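Local coordinates for adenosine kinase (Sinorhizobium meliloti, PDB 3UBO), which probably transfers a phosphate from ATP to the ribose 5'-hydroxyl of adenosine, as a pfkB-family kinase that holds adenosine and ADP in neighbouring pockets, at residues A63-A68 with A278-A283; Y160-P165 with S200-L205; I213-R218 with G285-Y290. All blocks are in the same frame, centred on the assembly; numbering follows the deposited sequence.

Contact 1 of 3, residues A63-A68 with A278-A283; sequences AGNTAA and AGDLYA. With ADN (adenosine), chain C; ADP (adenosine-5'-diphosphate), chain D.
N65 and T66, on helix 62-73, meet D280 near the start of helix 278-290, where A278, G279 and D280 belong to the glycine-rich signature of the pfkB, ribokinase-like kinases. Polar bonds dominate, and they illustrate how one amide can tie a substrate to a helix start. N65 ND2 donates to D280 OD2 at 3.1 Å, nearly straight (171°) and within the amide plane of N65; D280 OD2 receives it on its anti lone pair. N65 ND2 also donates to adenosine O3' (3.0 Å). With CG anti to its carbonyl carbon (chi1 -76°), N65 can span carboxylate and ribose. The other polar amide atom, N65 OD1, accepts from R317 NE, while D280 OD1 is bonded to S62 OG, so both flat groups are fixed in rotation.

Backbone recognition is the second kind. T66 OG1 donates to the D280 carbonyl oxygen O at 2.7 Å, in the carbonyl plane on a lone pair. Apolar contact is slight: T66 CG2 lies 4.3 Å from A283 CB, with Y156 of strand 152-158 touching both residues.

Nucleotide contacts complete the set. The axes of 63-68 and 278-283 cross at -42°, 7.8 Å apart. A278 and G279 meet ADP, and G279 CA sits 3.4 Å from the ADP oxygen O2B.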
loop_
_atom_site.group_PDB
_atom_site.type_symbol
_atom_site.label_atom_id
_atom_site.label_comp_id
_atom_site.label_asym_id
_atom_site.label_seq_id
_atom_site.Cartn_x
_atom_site.Cartn_y
_atom_site.Cartn_z
ATOM N N ALA A 63 -10.945 10.812 10.201
ATOM C CA ALA A 63 -10.636 12.207 10.009
ATOM C C ALA A 63 -9.388 12.485 9.182
ATOM O O ALA A 63 -9.323 13.475 8.460
ATOM C CB ALA A 63 -10.504 12.918 11.339
ATOM N N GLY A 64 -8.378 11.649 9.251
ATOM C CA GLY A 64 -7.157 11.967 8.532
ATOM C C GLY A 64 -7.367 11.835 7.038
ATOM O O GLY A 64 -6.643 12.462 6.241
ATOM N N ASN A 65 -8.366 11.012 6.670
ATOM C CA ASN A 65 -8.646 10.694 5.308
ATOM C C ASN A 65 -9.395 11.899 4.746
ATOM O O ASN A 65 -9.071 12.421 3.667
ATOM C CB ASN A 65 -9.497 9.401 5.219
ATOM C CG ASN A 65 -8.688 8.112 5.471
ATOM O OD1 ASN A 65 -7.430 8.071 5.320
ATOM N ND2 ASN A 65 -9.427 7.042 5.837
ATOM N N THR A 66 -10.381 12.352 5.515
ATOM C CA THR A 66 -11.237 13.433 5.098
ATOM C C THR A 66 -10.347 14.664 4.839
ATOM O O THR A 66 -10.629 15.437 3.968
ATOM C CB THR A 66 -12.275 13.724 6.158
ATOM O OG1 THR A 66 -13.183 12.613 6.308
ATOM C CG2 THR A 66 -13.008 14.905 5.771
ATOM N N ALA A 67 -9.236 14.831 5.550
ATOM C CA ALA A 67 -8.303 15.964 5.265
ATOM C C ALA A 67 -7.358 15.796 4.072
ATOM O O ALA A 67 -7.085 16.781 3.357
ATOM C CB ALA A 67 -7.468 16.386 6.537
ATOM N N ALA A 68 -6.807 14.574 3.882
ATOM C CA ALA A 68 -6.160 14.224 2.594
ATOM C C ALA A 68 -7.194 14.422 1.463
ATOM O O ALA A 68 -6.816 14.883 0.413
ATOM C CB ALA A 68 -5.560 12.794 2.550
ATOM N N ALA A 278 -14.968 5.588 2.332
ATOM C CA ALA A 278 -16.016 6.242 1.586
ATOM C C ALA A 278 -16.596 7.421 2.339
ATOM O O ALA A 278 -16.381 8.544 1.976
ATOM C CB ALA A 278 -17.077 5.268 1.260
ATOM N N GLY A 279 -17.332 7.155 3.397
ATOM C CA GLY A 279 -17.897 8.222 4.181
ATOM C C GLY A 279 -16.898 9.311 4.450
ATOM O O GLY A 279 -17.252 10.445 4.598
ATOM N N ASP A 280 -15.639 8.950 4.518
ATOM C CA ASP A 280 -14.614 9.909 4.831
ATOM C C ASP A 280 -14.396 10.814 3.661
ATOM O O ASP A 280 -14.075 11.959 3.817
ATOM C CB ASP A 280 -13.289 9.232 5.150
ATOM C CG ASP A 280 -13.378 8.295 6.287
ATOM O OD1 ASP A 280 -14.363 8.348 7.018
ATOM O OD2 ASP A 280 -12.459 7.492 6.441
ATOM N N LEU A 281 -14.537 10.287 2.469
ATOM C CA LEU A 281 -14.256 11.088 1.309
ATOM C C LEU A 281 -15.507 11.717 0.768
ATOM O O LEU A 281 -15.459 12.605 -0.042
ATOM C CB LEU A 281 -13.530 10.266 0.269
ATOM C CG LEU A 281 -12.059 10.588 0.368
ATOM C CD1 LEU A 281 -11.267 9.478 0.922
ATOM C CD2 LEU A 281 -11.518 11.048 -0.915
ATOM N N TYR A 282 -16.640 11.254 1.249
ATOM C CA TYR A 282 -17.866 11.919 0.950
ATOM C C TYR A 282 -17.895 13.280 1.634
ATOM O O TYR A 282 -18.280 14.285 1.063
ATOM C CB TYR A 282 -19.023 11.103 1.436
ATOM C CG TYR A 282 -20.313 11.817 1.225
ATOM C CD1 TYR A 282 -20.802 12.686 2.162
ATOM C CD2 TYR A 282 -21.027 11.641 0.069
ATOM C CE1 TYR A 282 -21.968 13.326 1.959
ATOM C CE2 TYR A 282 -22.177 12.276 -0.135
ATOM C CZ TYR A 282 -22.649 13.117 0.803
ATOM O OH TYR A 282 -23.824 13.752 0.567
ATOM N N ALA A 283 -17.468 13.292 2.874
ATOM C CA ALA A 283 -17.427 14.483 3.647
ATOM C C ALA A 283 -16.317 15.374 3.180
ATOM O O ALA A 283 -16.391 16.558 3.328
ATOM C CB ALA A 283 -17.225 14.125 5.064
HETATM O "O5'" ADN C . -13.787 4.699 7.605
HETATM C "C5'" ADN C . -12.488 4.569 6.915
HETATM C "C4'" ADN C . -11.244 4.627 7.867
HETATM O "O4'" ADN C . -11.561 4.340 9.234
HETATM C "C3'" ADN C . -9.818 3.895 7.659
HETATM O "O3'" ADN C . -8.834 4.295 6.735
HETATM C "C2'" ADN C . -9.279 3.785 9.125
HETATM O "O2'" ADN C . -7.933 4.260 9.343
HETATM C "C1'" ADN C . -10.343 4.482 9.876
HETATM N N9 ADN C . -10.499 3.922 11.252
HETATM C C8 ADN C . -10.737 2.596 11.717
HETATM N N7 ADN C . -10.952 2.611 13.121
HETATM C C5 ADN C . -10.855 3.958 13.516
HETATM C C6 ADN C . -10.951 4.593 14.785
HETATM N N6 ADN C . -11.237 3.854 15.985
HETATM N N1 ADN C . -10.796 6.026 14.836
HETATM C C2 ADN C . -10.547 6.773 13.638
HETATM N N3 ADN C . -10.445 6.180 12.356
HETATM C C4 ADN C . -10.583 4.772 12.337
HETATM P PB ADP D . -20.128 4.387 5.008
HETATM O O1B ADP D . -20.340 3.145 6.088
HETATM O O2B ADP D . -19.970 5.928 5.650
HETATM O O3B ADP D . -18.954 4.131 4.132
HETATM P PA ADP D . -22.325 4.557 2.835
HETATM O O1A ADP D . -23.101 3.130 2.563
HETATM O O2A ADP D . -23.311 5.621 3.029
HETATM O O3A ADP D . -21.613 4.096 4.294
HETATM O "O5'" ADP D . -21.287 5.073 1.619
HETATM C "C5'" ADP D . -20.632 6.330 1.735
HETATM C "C4'" ADP D . -20.522 7.077 0.365
HETATM O "O4'" ADP D . -19.606 6.502 -0.684
HETATM C "C3'" ADP D . -21.880 7.264 -0.498
HETATM O "O3'" ADP D . -22.885 8.158 -0.054
HETATM C "C2'" ADP D . -21.443 7.239 -1.957
HETATM O "O2'" ADP D . -21.142 8.454 -2.660
HETATM C "C1'" ADP D . -20.369 6.193 -1.862
HETATM N N9 ADP D . -20.875 4.787 -1.935
HETATM C C8 ADP D . -21.064 3.884 -0.912
HETATM N N7 ADP D . -21.571 2.629 -1.454
HETATM C C5 ADP D . -21.712 2.797 -2.862
HETATM C C6 ADP D . -22.151 1.881 -3.932
HETATM N N6 ADP D . -22.518 0.489 -3.606
HETATM N N1 ADP D . -22.152 2.312 -5.222
HETATM C C2 ADP D . -21.734 3.613 -5.552
HETATM N N3 ADP D . -21.318 4.530 -4.519
HETATM C C4 ADP D . -21.294 4.101 -3.194
#

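Contact 2 of 3, residues Y160-P165 with S200-L205; sequences YLWDPP and SEFLEL. With ADN (adenosine), chain C.
W162 projects from the loop after strand 152-158 and lays its indole against E201, F202 and L205 of helix 199-207. F202, its CG anti to the carbonyl carbon (chi1 -82°), swings its ring back toward the loop and brings CE1 over one face of the indole, 3.9 Å from W162 CG and displaced toward the rim. The two rings form a T-shaped, edge-to-face pair: the edge of F202 points at the five-membered ring of W162, the centroids stand 5.5 Å apart and the planes meet at 79°. E201 works through its aliphatic part, CB lying 3.8 Å from W162 CD1 and CG little farther, and the bend at its second torsion takes the carboxylate out beyond the CD1 side of the indole, where K168 is a weak, long-range ion partner. L205 differs at its first torsion, with CG anti to the backbone N (chi1 161°), which carries CD1 to within 4.0 Å of W162 CZ2, on the six-membered ring next to the fusion atom CE2. No hydrogen bond crosses between the segments, and this interface relies on shape and aromatic geometry.

The surroundings extend the same theme: Y198 makes a further edge-to-face pair with W162, and M187 of strand 184-188 touches F202 and L205. Two residues before W162, Y160 turns one ring face to the adenosine base, C6 lying 3.4 Å above its plane. The loop thus joins a helix of the ribokinase-like alpha/beta core to the wall of the adenosine pocket.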
loop_
_atom_site.group_PDB
_atom_site.type_symbol
_atom_site.label_atom_id
_atom_site.label_comp_id
_atom_site.label_asym_id
_atom_site.label_seq_id
_atom_site.Cartn_x
_atom_site.Cartn_y
_atom_site.Cartn_z
ATOM N N TYR A 160 -15.272 8.770 16.839
ATOM C CA TYR A 160 -14.293 7.732 17.190
ATOM C C TYR A 160 -13.353 8.140 18.328
ATOM O O TYR A 160 -12.591 7.302 18.826
ATOM C CB TYR A 160 -13.401 7.376 15.978
ATOM C CG TYR A 160 -13.961 6.342 15.033
ATOM C CD1 TYR A 160 -13.665 6.397 13.664
ATOM C CD2 TYR A 160 -14.784 5.331 15.482
ATOM C CE1 TYR A 160 -14.201 5.494 12.766
ATOM C CE2 TYR A 160 -15.311 4.416 14.587
ATOM C CZ TYR A 160 -15.015 4.506 13.223
ATOM O OH TYR A 160 -15.513 3.588 12.328
ATOM N N LEU A 161 -13.383 9.439 18.659
ATOM C CA LEU A 161 -12.436 10.124 19.529
ATOM C C LEU A 161 -12.952 10.061 20.941
ATOM O O LEU A 161 -12.258 10.392 21.884
ATOM C CB LEU A 161 -12.319 11.587 19.150
ATOM C CG LEU A 161 -11.265 11.969 18.117
ATOM C CD1 LEU A 161 -11.093 13.483 18.093
ATOM C CD2 LEU A 161 -9.923 11.294 18.344
ATOM N N TRP A 162 -14.196 9.653 21.082
ATOM C CA TRP A 162 -14.687 9.393 22.414
ATOM C C TRP A 162 -13.955 8.243 23.120
ATOM O O TRP A 162 -13.717 8.333 24.338
ATOM C CB TRP A 162 -16.230 9.369 22.486
ATOM C CG TRP A 162 -16.651 10.778 22.753
ATOM C CD1 TRP A 162 -17.386 11.240 23.824
ATOM C CD2 TRP A 162 -16.217 11.958 22.020
ATOM N NE1 TRP A 162 -17.461 12.630 23.780
ATOM C CE2 TRP A 162 -16.758 13.096 22.693
ATOM C CE3 TRP A 162 -15.415 12.162 20.866
ATOM C CZ2 TRP A 162 -16.541 14.420 22.242
ATOM C CZ3 TRP A 162 -15.185 13.482 20.420
ATOM C CH2 TRP A 162 -15.767 14.598 21.108
ATOM N N ASP A 163 -13.516 7.235 22.348
ATOM C CA ASP A 163 -12.891 6.023 22.882
ATOM C C ASP A 163 -11.650 6.306 23.706
ATOM O O ASP A 163 -11.557 5.830 24.855
ATOM C CB ASP A 163 -12.600 4.981 21.781
ATOM C CG ASP A 163 -13.856 4.278 21.300
ATOM O OD1 ASP A 163 -14.697 3.955 22.174
ATOM O OD2 ASP A 163 -14.029 4.090 20.058
ATOM N N PRO A 164 -10.681 7.059 23.145
ATOM C CA PRO A 164 -9.522 7.348 23.991
ATOM C C PRO A 164 -9.946 8.095 25.276
ATOM O O PRO A 164 -11.147 8.276 25.559
ATOM C CB PRO A 164 -8.594 8.202 23.091
ATOM C CG PRO A 164 -9.142 8.220 21.771
ATOM C CD PRO A 164 -10.458 7.439 21.738
ATOM N N PRO A 165 -8.970 8.488 26.095
ATOM C CA PRO A 165 -9.453 8.991 27.395
ATOM C C PRO A 165 -9.792 10.516 27.355
ATOM O O PRO A 165 -10.913 10.937 27.751
ATOM C CB PRO A 165 -8.284 8.690 28.350
ATOM C CG PRO A 165 -7.202 8.017 27.512
ATOM C CD PRO A 165 -7.517 8.293 26.060
ATOM N N SER A 200 -25.423 9.551 24.058
ATOM C CA SER A 200 -25.796 10.693 24.840
ATOM C C SER A 200 -24.727 11.744 24.700
ATOM O O SER A 200 -25.056 12.863 24.345
ATOM C CB SER A 200 -25.962 10.281 26.280
ATOM O OG SER A 200 -24.723 9.793 26.740
ATOM N N GLU A 201 -23.456 11.395 24.952
ATOM C CA GLU A 201 -22.352 12.363 24.780
ATOM C C GLU A 201 -22.451 13.094 23.453
ATOM O O GLU A 201 -22.155 14.289 23.377
ATOM C CB GLU A 201 -20.953 11.730 24.889
ATOM C CG GLU A 201 -20.454 11.476 26.313
ATOM C CD GLU A 201 -20.651 10.026 26.747
ATOM O OE1 GLU A 201 -21.611 9.376 26.252
ATOM O OE2 GLU A 201 -19.842 9.553 27.587
ATOM N N PHE A 202 -22.877 12.358 22.423
ATOM C CA PHE A 202 -22.970 12.841 21.053
ATOM C C PHE A 202 -24.099 13.900 20.935
ATOM O O PHE A 202 -23.803 15.061 20.622
ATOM C CB PHE A 202 -23.118 11.642 20.049
ATOM C CG PHE A 202 -21.788 10.950 19.673
ATOM C CD1 PHE A 202 -20.584 11.251 20.343
ATOM C CD2 PHE A 202 -21.758 9.957 18.677
ATOM C CE1 PHE A 202 -19.379 10.588 19.958
ATOM C CE2 PHE A 202 -20.564 9.289 18.296
ATOM C CZ PHE A 202 -19.390 9.590 18.907
ATOM N N LEU A 203 -25.358 13.514 21.207
ATOM C CA LEU A 203 -26.533 14.438 21.278
ATOM C C LEU A 203 -26.328 15.806 22.002
ATOM O O LEU A 203 -26.511 16.894 21.436
ATOM C CB LEU A 203 -27.725 13.710 21.915
ATOM C CG LEU A 203 -28.340 12.589 21.088
ATOM C CD1 LEU A 203 -29.369 11.863 21.868
ATOM C CD2 LEU A 203 -28.999 13.188 19.866
ATOM N N GLU A 204 -25.970 15.724 23.259
ATOM C CA GLU A 204 -25.727 16.905 24.057
ATOM C C GLU A 204 -24.595 17.721 23.446
ATOM O O GLU A 204 -24.528 18.965 23.538
ATOM C CB GLU A 204 -25.347 16.485 25.495
ATOM C CG GLU A 204 -24.555 17.514 26.307
ATOM C CD GLU A 204 -25.367 18.756 26.660
ATOM O OE1 GLU A 204 -26.633 18.684 26.653
ATOM O OE2 GLU A 204 -24.713 19.796 26.939
ATOM N N LEU A 205 -23.669 17.010 22.848
ATOM C CA LEU A 205 -22.594 17.683 22.183
ATOM C C LEU A 205 -23.162 18.423 20.935
ATOM O O LEU A 205 -22.627 19.451 20.542
ATOM C CB LEU A 205 -21.494 16.671 21.901
ATOM C CG LEU A 205 -20.414 16.878 20.882
ATOM C CD1 LEU A 205 -19.143 17.372 21.560
ATOM C CD2 LEU A 205 -20.216 15.521 20.196
HETATM O "O5'" ADN C . -13.787 4.699 7.605
HETATM C "C5'" ADN C . -12.488 4.569 6.915
HETATM C "C4'" ADN C . -11.244 4.627 7.867
HETATM O "O4'" ADN C . -11.561 4.340 9.234
HETATM C "C3'" ADN C . -9.818 3.895 7.659
HETATM O "O3'" ADN C . -8.834 4.295 6.735
HETATM C "C2'" ADN C . -9.279 3.785 9.125
HETATM O "O2'" ADN C . -7.933 4.260 9.343
HETATM C "C1'" ADN C . -10.343 4.482 9.876
HETATM N N9 ADN C . -10.499 3.922 11.252
HETATM C C8 ADN C . -10.737 2.596 11.717
HETATM N N7 ADN C . -10.952 2.611 13.121
HETATM C C5 ADN C . -10.855 3.958 13.516
HETATM C C6 ADN C . -10.951 4.593 14.785
HETATM N N6 ADN C . -11.237 3.854 15.985
HETATM N N1 ADN C . -10.796 6.026 14.836
HETATM C C2 ADN C . -10.547 6.773 13.638
HETATM N N3 ADN C . -10.445 6.180 12.356
HETATM C C4 ADN C . -10.583 4.772 12.337
#

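Contact 3 of 3, residues I213-R218 with G285-Y290; sequences IVFANR and GFLFGY. With ADP (adenosine-5'-diphosphate), chain D.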
loop_
_atom_site.group_PDB
_atom_site.type_symbol
_atom_site.label_atom_id
_atom_site.label_comp_id
_atom_site.label_asym_id
_atom_site.label_seq_id
_atom_site.Cartn_x
_atom_site.Cartn_y
_atom_site.Cartn_z
ATOM N N ILE A 213 -22.349 20.995 12.283
ATOM C CA ILE A 213 -22.652 20.032 11.190
ATOM C C ILE A 213 -22.442 18.527 11.537
ATOM O O ILE A 213 -21.423 18.141 12.167
ATOM C CB ILE A 213 -21.796 20.367 9.941
ATOM C CG1 ILE A 213 -21.918 21.856 9.584
ATOM C CG2 ILE A 213 -22.194 19.492 8.773
ATOM C CD1 ILE A 213 -20.713 22.438 8.864
ATOM N N VAL A 214 -23.399 17.686 11.139
ATOM C CA VAL A 214 -23.321 16.249 11.422
ATOM C C VAL A 214 -23.289 15.334 10.178
ATOM O O VAL A 214 -24.313 15.222 9.467
ATOM C CB VAL A 214 -24.483 15.838 12.330
ATOM C CG1 VAL A 214 -24.698 14.336 12.321
ATOM C CG2 VAL A 214 -24.208 16.333 13.707
ATOM N N PHE A 215 -22.149 14.681 9.887
ATOM C CA PHE A 215 -22.122 13.614 8.831
ATOM C C PHE A 215 -22.324 12.240 9.469
ATOM O O PHE A 215 -21.779 11.974 10.568
ATOM C CB PHE A 215 -20.813 13.583 8.040
ATOM C CG PHE A 215 -20.477 14.873 7.348
ATOM C CD1 PHE A 215 -20.598 14.974 5.971
ATOM C CD2 PHE A 215 -20.004 15.990 8.082
ATOM C CE1 PHE A 215 -20.270 16.139 5.317
ATOM C CE2 PHE A 215 -19.691 17.181 7.433
ATOM C CZ PHE A 215 -19.845 17.244 6.024
ATOM N N ALA A 216 -23.105 11.398 8.803
ATOM C CA ALA A 216 -23.432 10.056 9.258
ATOM C C ALA A 216 -23.883 9.119 8.083
ATOM O O ALA A 216 -24.255 9.588 6.972
ATOM C CB ALA A 216 -24.505 10.133 10.303
ATOM N N ASN A 217 -23.860 7.799 8.292
ATOM C CA ASN A 217 -24.470 6.940 7.279
ATOM C C ASN A 217 -25.844 6.564 7.835
ATOM O O ASN A 217 -26.171 6.941 8.957
ATOM C CB ASN A 217 -23.571 5.745 6.873
ATOM C CG ASN A 217 -23.229 4.826 8.050
ATOM O OD1 ASN A 217 -24.065 4.571 8.918
ATOM N ND2 ASN A 217 -22.003 4.303 8.063
ATOM N N ARG A 218 -26.648 5.852 7.068
ATOM C CA ARG A 218 -27.993 5.563 7.486
ATOM C C ARG A 218 -28.062 4.779 8.790
ATOM O O ARG A 218 -28.748 5.190 9.703
ATOM C CB ARG A 218 -28.696 4.864 6.369
ATOM C CG ARG A 218 -30.015 4.321 6.718
ATOM C CD ARG A 218 -30.479 3.449 5.548
ATOM N NE ARG A 218 -31.914 3.261 5.562
ATOM C CZ ARG A 218 -32.738 3.843 4.692
ATOM N NH1 ARG A 218 -32.246 4.652 3.733
ATOM N NH2 ARG A 218 -34.056 3.609 4.770
ATOM N N GLY A 285 -15.323 15.842 0.132
ATOM C CA GLY A 285 -15.763 16.548 -1.037
ATOM C C GLY A 285 -16.809 17.541 -0.638
ATOM O O GLY A 285 -16.801 18.678 -1.063
ATOM N N PHE A 286 -17.720 17.108 0.201
ATOM C CA PHE A 286 -18.760 18.002 0.612
ATOM C C PHE A 286 -18.225 19.307 1.230
ATOM O O PHE A 286 -18.658 20.381 0.931
ATOM C CB PHE A 286 -19.641 17.231 1.546
ATOM C CG PHE A 286 -20.764 17.994 2.039
ATOM C CD1 PHE A 286 -20.562 19.172 2.727
ATOM C CD2 PHE A 286 -22.054 17.548 1.832
ATOM C CE1 PHE A 286 -21.651 19.920 3.224
ATOM C CE2 PHE A 286 -23.169 18.290 2.305
ATOM C CZ PHE A 286 -22.946 19.477 3.016
ATOM N N LEU A 287 -17.225 19.203 2.065
ATOM C CA LEU A 287 -16.706 20.357 2.753
ATOM C C LEU A 287 -15.823 21.194 1.823
ATOM O O LEU A 287 -15.617 22.412 2.056
ATOM C CB LEU A 287 -15.909 19.939 3.999
ATOM C CG LEU A 287 -16.593 19.185 5.153
ATOM C CD1 LEU A 287 -15.639 18.979 6.343
ATOM C CD2 LEU A 287 -17.880 19.820 5.653
ATOM N N PHE A 288 -15.274 20.549 0.802
ATOM C CA PHE A 288 -14.529 21.287 -0.200
ATOM C C PHE A 288 -15.521 22.182 -0.906
ATOM O O PHE A 288 -15.191 23.293 -1.311
ATOM C CB PHE A 288 -13.976 20.369 -1.286
ATOM C CG PHE A 288 -13.368 21.114 -2.430
ATOM C CD1 PHE A 288 -12.187 21.824 -2.259
ATOM C CD2 PHE A 288 -13.973 21.101 -3.681
ATOM C CE1 PHE A 288 -11.617 22.513 -3.323
ATOM C CE2 PHE A 288 -13.398 21.781 -4.770
ATOM C CZ PHE A 288 -12.237 22.504 -4.591
ATOM N N GLY A 289 -16.720 21.659 -1.101
ATOM C CA GLY A 289 -17.780 22.444 -1.699
ATOM C C GLY A 289 -18.217 23.545 -0.739
ATOM O O GLY A 289 -18.085 24.747 -1.000
ATOM N N TYR A 290 -18.729 23.099 0.392
ATOM C CA TYR A 290 -19.185 23.968 1.462
ATOM C C TYR A 290 -18.275 25.161 1.919
ATOM O O TYR A 290 -18.777 26.178 2.386
ATOM C CB TYR A 290 -19.508 23.084 2.636
ATOM C CG TYR A 290 -20.245 23.790 3.702
ATOM C CD1 TYR A 290 -21.649 23.833 3.682
ATOM C CD2 TYR A 290 -19.550 24.435 4.750
ATOM C CE1 TYR A 290 -22.360 24.483 4.703
ATOM C CE2 TYR A 290 -20.234 25.097 5.754
ATOM C CZ TYR A 290 -21.637 25.128 5.739
ATOM O OH TYR A 290 -22.319 25.790 6.739
HETATM P PB ADP D . -20.128 4.387 5.008
HETATM O O1B ADP D . -20.340 3.145 6.088
HETATM O O2B ADP D . -19.970 5.928 5.650
HETATM O O3B ADP D . -18.954 4.131 4.132
HETATM P PA ADP D . -22.325 4.557 2.835
HETATM O O1A ADP D . -23.101 3.130 2.563
HETATM O O2A ADP D . -23.311 5.621 3.029
HETATM O O3A ADP D . -21.613 4.096 4.294
HETATM O "O5'" ADP D . -21.287 5.073 1.619
HETATM C "C5'" ADP D . -20.632 6.330 1.735
HETATM C "C4'" ADP D . -20.522 7.077 0.365
HETATM O "O4'" ADP D . -19.606 6.502 -0.684
HETATM C "C3'" ADP D . -21.880 7.264 -0.498
HETATM O "O3'" ADP D . -22.885 8.158 -0.054
HETATM C "C2'" ADP D . -21.443 7.239 -1.957
HETATM O "O2'" ADP D . -21.142 8.454 -2.660
HETATM C "C1'" ADP D . -20.369 6.193 -1.862
HETATM N N9 ADP D . -20.875 4.787 -1.935
HETATM C C8 ADP D . -21.064 3.884 -0.912
HETATM N N7 ADP D . -21.571 2.629 -1.454
HETATM C C5 ADP D . -21.712 2.797 -2.862
HETATM C C6 ADP D . -22.151 1.881 -3.932
HETATM N N6 ADP D . -22.518 0.489 -3.606
HETATM N N1 ADP D . -22.152 2.312 -5.222
HETATM C C2 ADP D . -21.734 3.613 -5.552
HETATM N N3 ADP D . -21.318 4.530 -4.519
HETATM C C4 ADP D . -21.294 4.101 -3.194
#
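The F215 ring is aimed at the helix with CG anti to its carbonyl carbon (chi1 -58°), and F286 answers with CG anti to its backbone N (chi1 -179°), so that the two rings meet between strand 213-217 and helix 278-290 almost at right angles. The edge of F215 is directed at the face of F286, a T-shaped pair with centroids 5.2 Å apart; F215 CE1 lies 3.8 Å from F286 CG. L287 also approaches the rim of F215, its CD2 near F215 CZ and CE2 and close to the ring plane. One phenylalanine edge is therefore shared between an aromatic face and a leucine methyl. Farther along, I213 CD1 stands 4.1 Å from Y290 CE2, while the hydroxyl of that tyrosine is hydrogen-bonded to E184 OE1. Replacing F215 with an alanine would probably leave the face of F286 and the CD2 methyl of L287 without the ring edge they pack on here and open a gap between strand and helix.

The axes of 213-217 and 285-290 approach to 12.0 Å at 153°, nearly antiparallel. Strand 213-217 is an inner member of the parallel sheet, and C299 of helix 296-311 touches F286 and Y290. At the strand's end N217 caps helix 218-224, and its ND2 makes a weak bond to ADP O1B at 2.8 Å. A helix packed on the sheet through apolar side chains, with the nucleotide bound at the strand's C-terminal end, is the pattern of the ribokinase-like alpha/beta fold.

Overall arrangement
Contacts 1 and 3 share helix 278-290: its first turns face helix 62-73 and its last turns face strand 213-217. Their centres are 9 Å apart, and they touch where A283 CB packs on F215 CD1. Contact 2 is centred about 19 Å from both. Along the chain, both segments of contact 2 fall between the two of contact 1 and ahead of those of contact 3, whose first segment lies inside contact 1's span and second past it. Helix 199-207 leads into strand 213-217 of the parallel sheet. Contacts 1 and 2 border adenosine, contacts 1 and 3 ADP; helix 278-290 thus links the sheet to both ligand sites, consistent with phosphate transfer between them.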